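Local atomic coordinates of predicted protein (Acinetobacter sp. RUH2624, PDB entry 4MEA), a protein that hydrolyses epoxides, probably to vicinal diols, as a secreted alpha/beta-hydrolase-fold virulence factor of the Cif type. Residues D163-M166 against F167-G171; A238-G241 against Y242-S245; V281-R285 against A286-A290. All blocks are in the same frame, centred on the assembly; numbering follows the deposited sequence.

Contact 1 (D163-M166 against F167-G171); sequences DRAM and FEYPG
Tyr-169 lays one face of its ring over the carbonyl of Ala-165, whose O stands 3.3 Å above the centre of the ring. The phenol swings back over the turn because CG lies opposite the carbonyl carbon and beside the backbone N (chi1 -56°), and this carries Tyr-169 CE2 to 3.4 Å from Met-166 CA. A flat aromatic residue suits this place, since it can cover a peptide group while its hydroxyl reaches on to water. The methyl of Ala-165 is small enough to fit alongside the ring, with CB 3.9 Å from Tyr-169 CE1. At the far end, Tyr-169 OH and Asp-163 OD1 are joined by one water, 2.8 Å from OH and 2.6 Å from OD1. Asp-163 OD1 also accepts the N-H of Ala-165 from above its carboxylate plane, an Asx turn that leads into the 3-10 turn. There the N of Phe-167 bonds to Arg-164 O at 3.0 Å, and the same Ala-165 O that faces the ring takes the N-H of Glu-168 and, weakly, that of Tyr-169. On the exposed side, a second water links Glu-168 OE2 to Arg-164 O, while the same side chain lies against Ala-165, Glu-168 OE1 3.7 Å from its CA; Glu-168 OE2 is 5.8 Å from Arg-164 NE, too far for a salt bridge. The flexible, apolar Met-166 passes Tyr-169 CE2 with its CB and CG before the chain reaches Ile-250 and Phe-183, the latter also touched by Tyr-169. Phe-167 packs on Thr-173 of the second subunit. The whole turn lies in the connection between strands 151-157 and 172-173, against helices 181-185 and 246-258.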
ATOM      1  N   ASP A 163       4.064 -16.514  -5.839  1.00 12.66           N
ATOM      2  CA  ASP A 163       5.372 -17.004  -6.246  1.00 13.39           C
ATOM      3  C   ASP A 163       6.361 -15.861  -6.053  1.00 12.94           C
ATOM      4  O   ASP A 163       6.013 -14.846  -5.444  1.00  9.19           O
ATOM      5  CB  ASP A 163       5.374 -17.592  -7.680  1.00 13.16           C
ATOM      6  CG  ASP A 163       5.436 -16.526  -8.780  1.00 16.04           C
ATOM      7  OD1 ASP A 163       5.127 -15.352  -8.521  1.00 11.39           O
ATOM      8  OD2 ASP A 163       5.786 -16.879  -9.928  1.00 12.86           O
ATOM      9  N   ARG A 164       7.587 -16.031  -6.543  1.00 10.57           N
ATOM     10  CA  ARG A 164       8.663 -15.077  -6.282  1.00 11.44           C
ATOM     11  C   ARG A 164       8.299 -13.687  -6.797  1.00  9.44           C
ATOM     12  O   ARG A 164       8.792 -12.674  -6.287  1.00 13.21           O
ATOM     13  CB  ARG A 164       9.962 -15.551  -6.947  1.00 10.36           C
ATOM     14  CG  ARG A 164       9.863 -15.558  -8.459  1.00 14.98           C
ATOM     15  CD  ARG A 164      10.963 -16.352  -9.142  1.00 23.73           C
ATOM     16  NE  ARG A 164      10.805 -16.282 -10.595  1.00 26.89           N
ATOM     17  CZ  ARG A 164      11.491 -17.015 -11.463  1.00 35.06           C
ATOM     18  NH1 ARG A 164      12.391 -17.886 -11.025  1.00 34.26           N
ATOM     19  NH2 ARG A 164      11.268 -16.880 -12.769  1.00 32.83           N
ATOM     20  N   ALA A 165       7.443 -13.636  -7.813  1.00  9.08           N
ATOM     21  CA  ALA A 165       7.067 -12.357  -8.416  1.00 10.55           C
ATOM     22  C   ALA A 165       6.211 -11.497  -7.474  1.00 14.57           C
ATOM     23  O   ALA A 165       6.085 -10.283  -7.657  1.00 10.65           O
ATOM     24  CB  ALA A 165       6.362 -12.577  -9.751  1.00 12.76           C
ATOM     25  N   MET A 166       5.633 -12.123  -6.457  1.00 10.52           N
ATOM     26  CA  MET A 166       4.835 -11.386  -5.485  1.00  9.13           C
ATOM     27  C   MET A 166       5.746 -10.517  -4.610  1.00 12.01           C
ATOM     28  O   MET A 166       5.284  -9.603  -3.922  1.00 11.85           O
ATOM     29  CB  MET A 166       3.994 -12.359  -4.644  1.00  8.25           C
ATOM     30  CG  MET A 166       2.862 -11.726  -3.846  1.00 11.99           C
ATOM     31  SD  MET A 166       1.746 -12.991  -3.167  1.00 15.24           S
ATOM     32  CE  MET A 166       0.613 -13.220  -4.547  1.00  8.34           C
ATOM     33  N   PHE A 167       7.046 -10.810  -4.645  1.00  6.72           N
ATOM     34  CA  PHE A 167       8.046  -9.989  -3.975  1.00  8.05           C
ATOM     35  C   PHE A 167       8.506  -8.855  -4.892  1.00 11.77           C
ATOM     36  O   PHE A 167       9.441  -8.108  -4.563  1.00  9.39           O
ATOM     37  CB  PHE A 167       9.262 -10.835  -3.583  1.00  7.19           C
ATOM     38  CG  PHE A 167       9.001 -11.790  -2.450  1.00 10.99           C
ATOM     39  CD1 PHE A 167       8.082 -11.483  -1.465  1.00  7.90           C
ATOM     40  CD2 PHE A 167       9.684 -12.995  -2.372  1.00 17.66           C
ATOM     41  CE1 PHE A 167       7.840 -12.366  -0.411  1.00 17.09           C
ATOM     42  CE2 PHE A 167       9.455 -13.882  -1.319  1.00 16.40           C
ATOM     43  CZ  PHE A 167       8.532 -13.566  -0.342  1.00 14.90           C
ATOM     44  N   GLU A 168       7.855  -8.734  -6.044  1.00 13.29           N
ATOM     45  CA  GLU A 168       8.275  -7.763  -7.056  1.00  9.60           C
ATOM     46  C   GLU A 168       7.162  -6.827  -7.535  1.00 10.34           C
ATOM     47  O   GLU A 168       7.448  -5.738  -8.040  1.00 11.04           O
ATOM     48  CB  GLU A 168       8.902  -8.489  -8.249  1.00 14.03           C
ATOM     49  CG  GLU A 168      10.183  -9.231  -7.888  1.00 25.44           C
ATOM     50  CD  GLU A 168      10.602 -10.229  -8.951  1.00 46.06           C
ATOM     51  OE1 GLU A 168       9.864 -10.385  -9.949  1.00 48.39           O
ATOM     52  OE2 GLU A 168      11.668 -10.863  -8.783  1.00 57.10           O
ATOM     53  N   TYR A 169       5.898  -7.226  -7.388  1.00  8.46           N
ATOM     54  CA  TYR A 169       4.811  -6.367  -7.884  1.00  8.93           C
ATOM     55  C   TYR A 169       4.946  -4.987  -7.260  1.00  4.72           C
ATOM     56  O   TYR A 169       5.071  -4.868  -6.040  1.00 10.04           O
ATOM     57  CB  TYR A 169       3.423  -6.953  -7.586  1.00  8.84           C
ATOM     58  CG  TYR A 169       3.213  -8.348  -8.134  1.00  5.85           C
ATOM     59  CD1 TYR A 169       3.615  -8.681  -9.427  1.00 11.28           C
ATOM     60  CD2 TYR A 169       2.625  -9.338  -7.349  1.00  8.34           C
ATOM     61  CE1 TYR A 169       3.430  -9.968  -9.923  1.00  8.05           C
ATOM     62  CE2 TYR A 169       2.451 -10.620  -7.824  1.00 12.56           C
ATOM     63  CZ  TYR A 169       2.849 -10.929  -9.110  1.00 10.43           C
ATOM     64  OH  TYR A 169       2.658 -12.204  -9.573  1.00 11.72           O
ATOM     65  N   PRO A 170       4.927  -3.936  -8.095  1.00  9.03           N
ATOM     66  CA  PRO A 170       5.219  -2.580  -7.620  1.00  7.06           C
ATOM     67  C   PRO A 170       4.076  -1.944  -6.819  1.00  6.55           C
ATOM     68  O   PRO A 170       2.895  -2.205  -7.072  1.00  8.61           O
ATOM     69  CB  PRO A 170       5.470  -1.802  -8.916  1.00 11.25           C
ATOM     70  CG  PRO A 170       4.671  -2.513  -9.942  1.00 14.22           C
ATOM     71  CD  PRO A 170       4.681  -3.979  -9.550  1.00 13.00           C
ATOM     72  N   GLY A 171       4.426  -1.113  -5.845  1.00  7.10           N
ATOM     73  CA  GLY A 171       3.408  -0.425  -5.073  1.00  6.84           C
ATOM     74  C   GLY A 171       2.788   0.717  -5.854  1.00  9.40           C
ATOM     75  O   GLY A 171       1.644   1.117  -5.604  1.00  8.14           O
TER
HETATM   76  O   HOH W   1       2.909 -14.206  -7.685  1.00 16.94           O
HETATM   77  O   HOH W   2      11.634 -12.338  -6.222  1.00 19.66           O
HETATM   78  O   HOH W   3       5.110  -6.769  -3.977  1.00 14.31           O

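Contact 2 (A238-G241 against Y242-S245); sequences AAFG and YYRS
Arg-244 folds back along its own helix and lays one face of its guanidinium over the peptide between Phe-240 and Gly-241. After an extended step at chi2, the bend at chi3 (-72°) turns the chain toward the preceding turn, where Arg-244 NH2 comes to 3.2 Å from Gly-241 CA and NH1 to 3.7 Å from Phe-240 CB. Gly-241 suits the spot because any CB here would press on Arg-244 NH2. The charge is met by Asp-104, in a salt bridge through NH2, which also bonds to Lys-237 O; these partners probably help hold the group flat against the helix.

The aromatic residues are turned differently. Tyr-243 brings CD2 to the edge of the Phe-240 ring, near its plane and 4.2 Å from Phe-240 CD1, a loose apolar contact and not a stack. Tyr-243 CD2 also lies 3.4 Å from Ala-239 O. Tyr-242 offers a ring edge to Ala-239 O, while its CD2 passes 3.3 Å from Ala-238 O; its hydroxyl hydrogen-bonds to Pro-93 O. Large rings fit here because Phe-186 lies against both Phe-240 and Tyr-243, and Tyr-106 against Tyr-242.

In the backbone, Arg-244 N meets Phe-240 O at 2.9 Å and 168°, and Ser-245 N bonds to Gly-241 O. The last turn mixes these i to i+4 bonds with i to i+3 bonds such as Tyr-242 N to Ala-239 O, as helix ends often do. Helix 233-244 belongs to the helical insertion between strands 151-157 and 267-272, consistent with the cap of alpha/beta-hydrolase epoxide hydrolases.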
ATOM      1  N   ALA A 238      -8.659 -12.305   9.957  1.00  8.19           N
ATOM      2  CA  ALA A 238      -8.509 -13.516   9.155  1.00  7.50           C
ATOM      3  C   ALA A 238      -8.116 -13.193   7.708  1.00  8.21           C
ATOM      4  O   ALA A 238      -7.166 -13.763   7.169  1.00  7.53           O
ATOM      5  CB  ALA A 238      -9.793 -14.310   9.178  1.00 13.86           C
ATOM      6  N   ALA A 239      -8.858 -12.291   7.074  1.00  7.25           N
ATOM      7  CA  ALA A 239      -8.534 -11.892   5.710  1.00  8.18           C
ATOM      8  C   ALA A 239      -7.066 -11.487   5.592  1.00  8.38           C
ATOM      9  O   ALA A 239      -6.358 -11.902   4.669  1.00 10.41           O
ATOM     10  CB  ALA A 239      -9.438 -10.745   5.263  1.00  9.92           C
ATOM     11  N   PHE A 240      -6.601 -10.667   6.521  1.00  9.54           N
ATOM     12  CA  PHE A 240      -5.249 -10.144   6.384  1.00 11.69           C
ATOM     13  C   PHE A 240      -4.202 -11.165   6.852  1.00  9.63           C
ATOM     14  O   PHE A 240      -3.009 -11.028   6.565  1.00  8.57           O
ATOM     15  CB  PHE A 240      -5.122  -8.751   7.031  1.00  8.65           C
ATOM     16  CG  PHE A 240      -6.107  -7.732   6.467  1.00 10.72           C
ATOM     17  CD1 PHE A 240      -6.366  -7.680   5.103  1.00  7.28           C
ATOM     18  CD2 PHE A 240      -6.794  -6.861   7.301  1.00  5.68           C
ATOM     19  CE1 PHE A 240      -7.277  -6.756   4.584  1.00  9.20           C
ATOM     20  CE2 PHE A 240      -7.703  -5.942   6.788  1.00  8.09           C
ATOM     21  CZ  PHE A 240      -7.941  -5.888   5.425  1.00  9.24           C
ATOM     22  N   GLY A 241      -4.649 -12.227   7.522  1.00  6.21           N
ATOM     23  CA  GLY A 241      -3.744 -13.340   7.784  1.00  4.96           C
ATOM     24  C   GLY A 241      -3.197 -13.955   6.496  1.00  6.87           C
ATOM     25  O   GLY A 241      -2.031 -14.354   6.442  1.00  6.60           O
ATOM     26  N   TYR A 242      -4.032 -14.043   5.455  1.00 10.55           N
ATOM     27  CA  TYR A 242      -3.572 -14.573   4.165  1.00  8.09           C
ATOM     28  C   TYR A 242      -2.426 -13.730   3.651  1.00  8.02           C
ATOM     29  O   TYR A 242      -1.472 -14.250   3.070  1.00 11.70           O
ATOM     30  CB  TYR A 242      -4.713 -14.629   3.133  1.00  8.72           C
ATOM     31  CG  TYR A 242      -5.729 -15.705   3.452  1.00  8.31           C
ATOM     32  CD1 TYR A 242      -5.594 -16.988   2.931  1.00  4.71           C
ATOM     33  CD2 TYR A 242      -6.797 -15.445   4.304  1.00 10.04           C
ATOM     34  CE1 TYR A 242      -6.514 -17.986   3.232  1.00 12.35           C
ATOM     35  CE2 TYR A 242      -7.715 -16.440   4.624  1.00 13.05           C
ATOM     36  CZ  TYR A 242      -7.565 -17.708   4.082  1.00 11.27           C
ATOM     37  OH  TYR A 242      -8.469 -18.702   4.393  1.00  9.18           O
ATOM     38  N   TYR A 243      -2.511 -12.421   3.898  1.00  5.69           N
ATOM     39  CA  TYR A 243      -1.499 -11.497   3.409  1.00  3.47           C
ATOM     40  C   TYR A 243      -0.219 -11.550   4.241  1.00  9.26           C
ATOM     41  O   TYR A 243       0.884 -11.538   3.683  1.00  8.77           O
ATOM     42  CB  TYR A 243      -2.070 -10.073   3.264  1.00  5.96           C
ATOM     43  CG  TYR A 243      -3.110 -10.015   2.166  1.00 10.19           C
ATOM     44  CD1 TYR A 243      -2.742  -9.760   0.847  1.00  8.03           C
ATOM     45  CD2 TYR A 243      -4.455 -10.278   2.436  1.00 11.03           C
ATOM     46  CE1 TYR A 243      -3.691  -9.743  -0.177  1.00 10.64           C
ATOM     47  CE2 TYR A 243      -5.414 -10.263   1.416  1.00 10.67           C
ATOM     48  CZ  TYR A 243      -5.024  -9.993   0.116  1.00  6.44           C
ATOM     49  OH  TYR A 243      -5.961  -9.976  -0.898  1.00 12.41           O
ATOM     50  N   ARG A 244      -0.357 -11.635   5.564  1.00 11.15           N
ATOM     51  CA  ARG A 244       0.806 -11.844   6.443  1.00  8.75           C
ATOM     52  C   ARG A 244       1.518 -13.143   6.085  1.00 11.10           C
ATOM     53  O   ARG A 244       2.747 -13.254   6.196  1.00  9.63           O
ATOM     54  CB  ARG A 244       0.381 -11.913   7.919  1.00  7.95           C
ATOM     55  CG  ARG A 244      -0.210 -10.643   8.462  1.00 10.94           C
ATOM     56  CD  ARG A 244      -0.468 -10.739   9.976  1.00 11.80           C
ATOM     57  NE  ARG A 244      -1.583 -11.611  10.349  1.00  8.47           N
ATOM     58  CZ  ARG A 244      -2.867 -11.250  10.346  1.00 13.74           C
ATOM     59  NH1 ARG A 244      -3.224 -10.037   9.942  1.00 10.15           N
ATOM     60  NH2 ARG A 244      -3.802 -12.114  10.732  1.00 11.46           N
ATOM     61  N   SER A 245       0.739 -14.131   5.660  1.00 12.23           N
ATOM     62  CA  SER A 245       1.274 -15.455   5.377  1.00 14.97           C
ATOM     63  C   SER A 245       1.798 -15.624   3.954  1.00 15.56           C
ATOM     64  O   SER A 245       2.218 -16.717   3.585  1.00 11.28           O
ATOM     65  CB  SER A 245       0.208 -16.523   5.639  1.00 17.07           C
ATOM     66  OG  SER A 245      -0.010 -16.714   7.024  1.00 12.24           O
TER

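Contact 3 (V281-R285 against A286-A290)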
ATOM      1  N   VAL A 281      -1.958 -14.915 -16.474  1.00 12.55           N
ATOM      2  CA  VAL A 281      -1.827 -15.594 -17.763  1.00 13.58           C
ATOM      3  C   VAL A 281      -0.359 -15.898 -18.063  1.00 17.86           C
ATOM      4  O   VAL A 281      -0.002 -17.032 -18.404  1.00 16.59           O
ATOM      5  CB  VAL A 281      -2.451 -14.757 -18.899  1.00 15.36           C
ATOM      6  CG1 VAL A 281      -2.123 -15.356 -20.254  1.00 17.94           C
ATOM      7  CG2 VAL A 281      -3.957 -14.645 -18.699  1.00 14.01           C
ATOM      8  N   LYS A 282       0.486 -14.885 -17.901  1.00 14.49           N
ATOM      9  CA  LYS A 282       1.916 -15.023 -18.121  1.00 16.20           C
ATOM     10  C   LYS A 282       2.568 -15.904 -17.067  1.00 15.93           C
ATOM     11  O   LYS A 282       3.460 -16.694 -17.373  1.00 13.79           O
ATOM     12  CB  LYS A 282       2.591 -13.646 -18.125  1.00 16.65           C
ATOM     13  CG  LYS A 282       2.151 -12.750 -19.262  1.00 17.96           C
ATOM     14  CD  LYS A 282       2.902 -11.421 -19.215  1.00 23.10           C
ATOM     15  CE  LYS A 282       2.417 -10.482 -20.307  1.00 40.40           C
ATOM     16  NZ  LYS A 282       3.185  -9.203 -20.311  1.00 52.92           N
ATOM     17  N   GLU A 283       2.122 -15.760 -15.822  1.00 10.95           N
ATOM     18  CA  GLU A 283       2.721 -16.492 -14.716  1.00 10.55           C
ATOM     19  C   GLU A 283       2.547 -17.994 -14.882  1.00 12.59           C
ATOM     20  O   GLU A 283       3.522 -18.741 -14.812  1.00 17.23           O
ATOM     21  CB  GLU A 283       2.123 -16.059 -13.369  1.00 11.05           C
ATOM     22  CG  GLU A 283       2.721 -16.828 -12.173  1.00  4.15           C
ATOM     23  CD  GLU A 283       1.954 -16.607 -10.874  1.00 13.38           C
ATOM     24  OE1 GLU A 283       0.771 -16.223 -10.933  1.00  7.46           O
ATOM     25  OE2 GLU A 283       2.533 -16.830  -9.789  1.00 12.30           O
ATOM     26  N   MET A 284       1.306 -18.436 -15.089  1.00 16.92           N
ATOM     27  CA  MET A 284       1.037 -19.868 -15.243  1.00 18.60           C
ATOM     28  C   MET A 284       1.758 -20.464 -16.457  1.00 14.24           C
ATOM     29  O   MET A 284       2.372 -21.513 -16.354  1.00 13.93           O
ATOM     30  CB  MET A 284      -0.469 -20.157 -15.305  1.00 20.30           C
ATOM     31  CG  MET A 284      -1.190 -19.982 -13.972  1.00 12.34           C
ATOM     32  SD  MET A 284      -2.936 -20.398 -14.106  1.00 17.54           S
ATOM     33  CE  MET A 284      -2.848 -22.177 -14.355  1.00 18.58           C
ATOM     34  N   ARG A 285       1.691 -19.789 -17.600  1.00 11.48           N
ATOM     35  CA  ARG A 285       2.393 -20.264 -18.785  1.00 15.50           C
ATOM     36  C   ARG A 285       3.889 -20.439 -18.512  1.00 22.86           C
ATOM     37  O   ARG A 285       4.459 -21.479 -18.834  1.00 29.84           O
ATOM     38  CB  ARG A 285       2.166 -19.326 -19.979  1.00 19.05           C
ATOM     39  CG  ARG A 285       2.837 -19.795 -21.266  1.00 28.20           C
ATOM     40  CD  ARG A 285       2.202 -19.153 -22.482  1.00 36.72           C
ATOM     41  NE  ARG A 285       2.111 -17.703 -22.347  1.00 49.44           N
ATOM     42  CZ  ARG A 285       0.969 -17.022 -22.298  1.00 49.63           C
ATOM     43  NH1 ARG A 285      -0.196 -17.659 -22.383  1.00 45.21           N
ATOM     44  NH2 ARG A 285       0.992 -15.701 -22.176  1.00 49.12           N
ATOM     45  N   ALA A 286       4.515 -19.434 -17.899  1.00 23.88           N
ATOM     46  CA  ALA A 286       5.968 -19.436 -17.692  1.00 21.06           C
ATOM     47  C   ALA A 286       6.446 -20.424 -16.633  1.00 23.96           C
ATOM     48  O   ALA A 286       7.553 -20.945 -16.728  1.00 25.42           O
ATOM     49  CB  ALA A 286       6.470 -18.032 -17.349  1.00 13.82           C
ATOM     50  N   ARG A 287       5.625 -20.676 -15.618  1.00 19.01           N
ATOM     51  CA  ARG A 287       6.133 -21.341 -14.420  1.00 18.21           C
ATOM     52  C   ARG A 287       5.330 -22.512 -13.855  1.00 17.33           C
ATOM     53  O   ARG A 287       5.890 -23.330 -13.125  1.00 19.11           O
ATOM     54  CB  ARG A 287       6.348 -20.308 -13.316  1.00 20.17           C
ATOM     55  CG  ARG A 287       7.182 -19.132 -13.776  1.00 22.34           C
ATOM     56  CD  ARG A 287       7.870 -18.487 -12.613  1.00 26.05           C
ATOM     57  NE  ARG A 287       8.769 -19.416 -11.935  1.00 18.99           N
ATOM     58  CZ  ARG A 287       8.939 -19.437 -10.620  1.00 20.77           C
ATOM     59  NH1 ARG A 287       8.248 -18.596  -9.859  1.00 16.77           N
ATOM     60  NH2 ARG A 287       9.776 -20.304 -10.064  1.00 19.29           N
ATOM     61  N   PHE A 288       4.039 -22.594 -14.170  1.00 10.95           N
ATOM     62  CA  PHE A 288       3.162 -23.545 -13.473  1.00 17.20           C
ATOM     63  C   PHE A 288       2.700 -24.739 -14.307  1.00 22.33           C
ATOM     64  O   PHE A 288       2.179 -25.711 -13.760  1.00 26.31           O
ATOM     65  CB  PHE A 288       1.933 -22.826 -12.888  1.00 17.05           C
ATOM     66  CG  PHE A 288       2.219 -22.062 -11.622  1.00 14.79           C
ATOM     67  CD1 PHE A 288       1.902 -22.601 -10.385  1.00 14.98           C
ATOM     68  CD2 PHE A 288       2.809 -20.810 -11.669  1.00 12.41           C
ATOM     69  CE1 PHE A 288       2.163 -21.905  -9.222  1.00 16.84           C
ATOM     70  CE2 PHE A 288       3.074 -20.111 -10.506  1.00 16.85           C
ATOM     71  CZ  PHE A 288       2.752 -20.660  -9.282  1.00 12.83           C
ATOM     72  N   VAL A 289       2.863 -24.662 -15.624  1.00 20.39           N
ATOM     73  CA  VAL A 289       2.334 -25.705 -16.493  1.00 21.31           C
ATOM     74  C   VAL A 289       3.446 -26.553 -17.109  1.00 24.81           C
ATOM     75  O   VAL A 289       4.388 -26.027 -17.698  1.00 24.59           O
ATOM     76  CB  VAL A 289       1.416 -25.119 -17.591  1.00 15.58           C
ATOM     77  CG1 VAL A 289       0.338 -24.234 -16.963  1.00 15.79           C
ATOM     78  CG2 VAL A 289       2.217 -24.334 -18.603  1.00 24.11           C
ATOM     79  N   ALA A 290       3.340 -27.868 -16.952  1.00 21.59           N
ATOM     80  CA  ALA A 290       4.353 -28.784 -17.472  1.00 27.00           C
ATOM     81  C   ALA A 290       4.282 -28.894 -18.992  1.00 32.76           C
ATOM     82  O   ALA A 290       5.305 -29.042 -19.665  1.00 32.26           O
ATOM     83  CB  ALA A 290       4.211 -30.160 -16.834  1.00 23.77           C
TER
HETATM   84  O   HOH W   4       5.372 -23.442 -17.144  1.00 24.08           O
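Glu-283 and Phe-288 form the close-packed side of this helix end. With CG opposite the backbone N (chi1 179°) and the chain extended beyond it, the carboxylate of Glu-283 crosses the ring at an angle, its plane nearly perpendicular (83°), with OE2 3.4 Å from Phe-288 CE2. The acid is long enough for OE1 to accept the N-H of Ile-161, which helps to satisfy it in its buried place; OE2 comes close to Asp-163 OD1, so a raised pKa or a shared proton is possible. Phe-288 also directs its ring edge at Glu-283 O and meets Tyr-141 edge-to-face. Apolar Met-284 CB lies 4.3 Å from Phe-288 CB. Met-284 O takes one firm bond from Phe-288 N, at 3.0 Å, and weak ones from Arg-287 N and Val-289 N, the last an i to i+5 bond that marks the pi-type turn. Branched Val-289 packs both methyls against that carbonyl, CG1 at 3.5 Å from Met-284 O.

The other side is looser. Arg-285, Ala-286 and Lys-282 are exposed, and Ala-286 adds little more than a methyl, CB lying 3.3 Å from Lys-282 O. A water donates to both Arg-285 O and Val-289 O, bridging the widened last turn.

Helix 279-288 links strands 267-272 and 295-300 in a beta-alpha-beta unit of the alpha/beta-hydrolase sheet, and Met-284 touches both strands.

Contacts 1 and 3 meet directly. Asp-163 OD2 forms a salt bridge with Arg-287 NH1 at 3.0 Å, and Glu-254 gives that arginine a second acidic partner. The same cluster brings like charges together on both sides: Arg-164 NE lies 3.5 Å from Arg-287 NH1, and Asp-163 CG 3.1 Å from Glu-283 OE2, repulsions that the mixed cluster probably offsets. Contact 2 stands apart, its centre about 16 Å from that of contact 1 and about 25 Å from that of contact 3. Helix 246-258 connects the surroundings: it follows contact 2, Met-166 of contact 1 packs on it, and so do Arg-287 and Phe-288 of contact 3. Contacts 1 and 2 also both touch the second subunit.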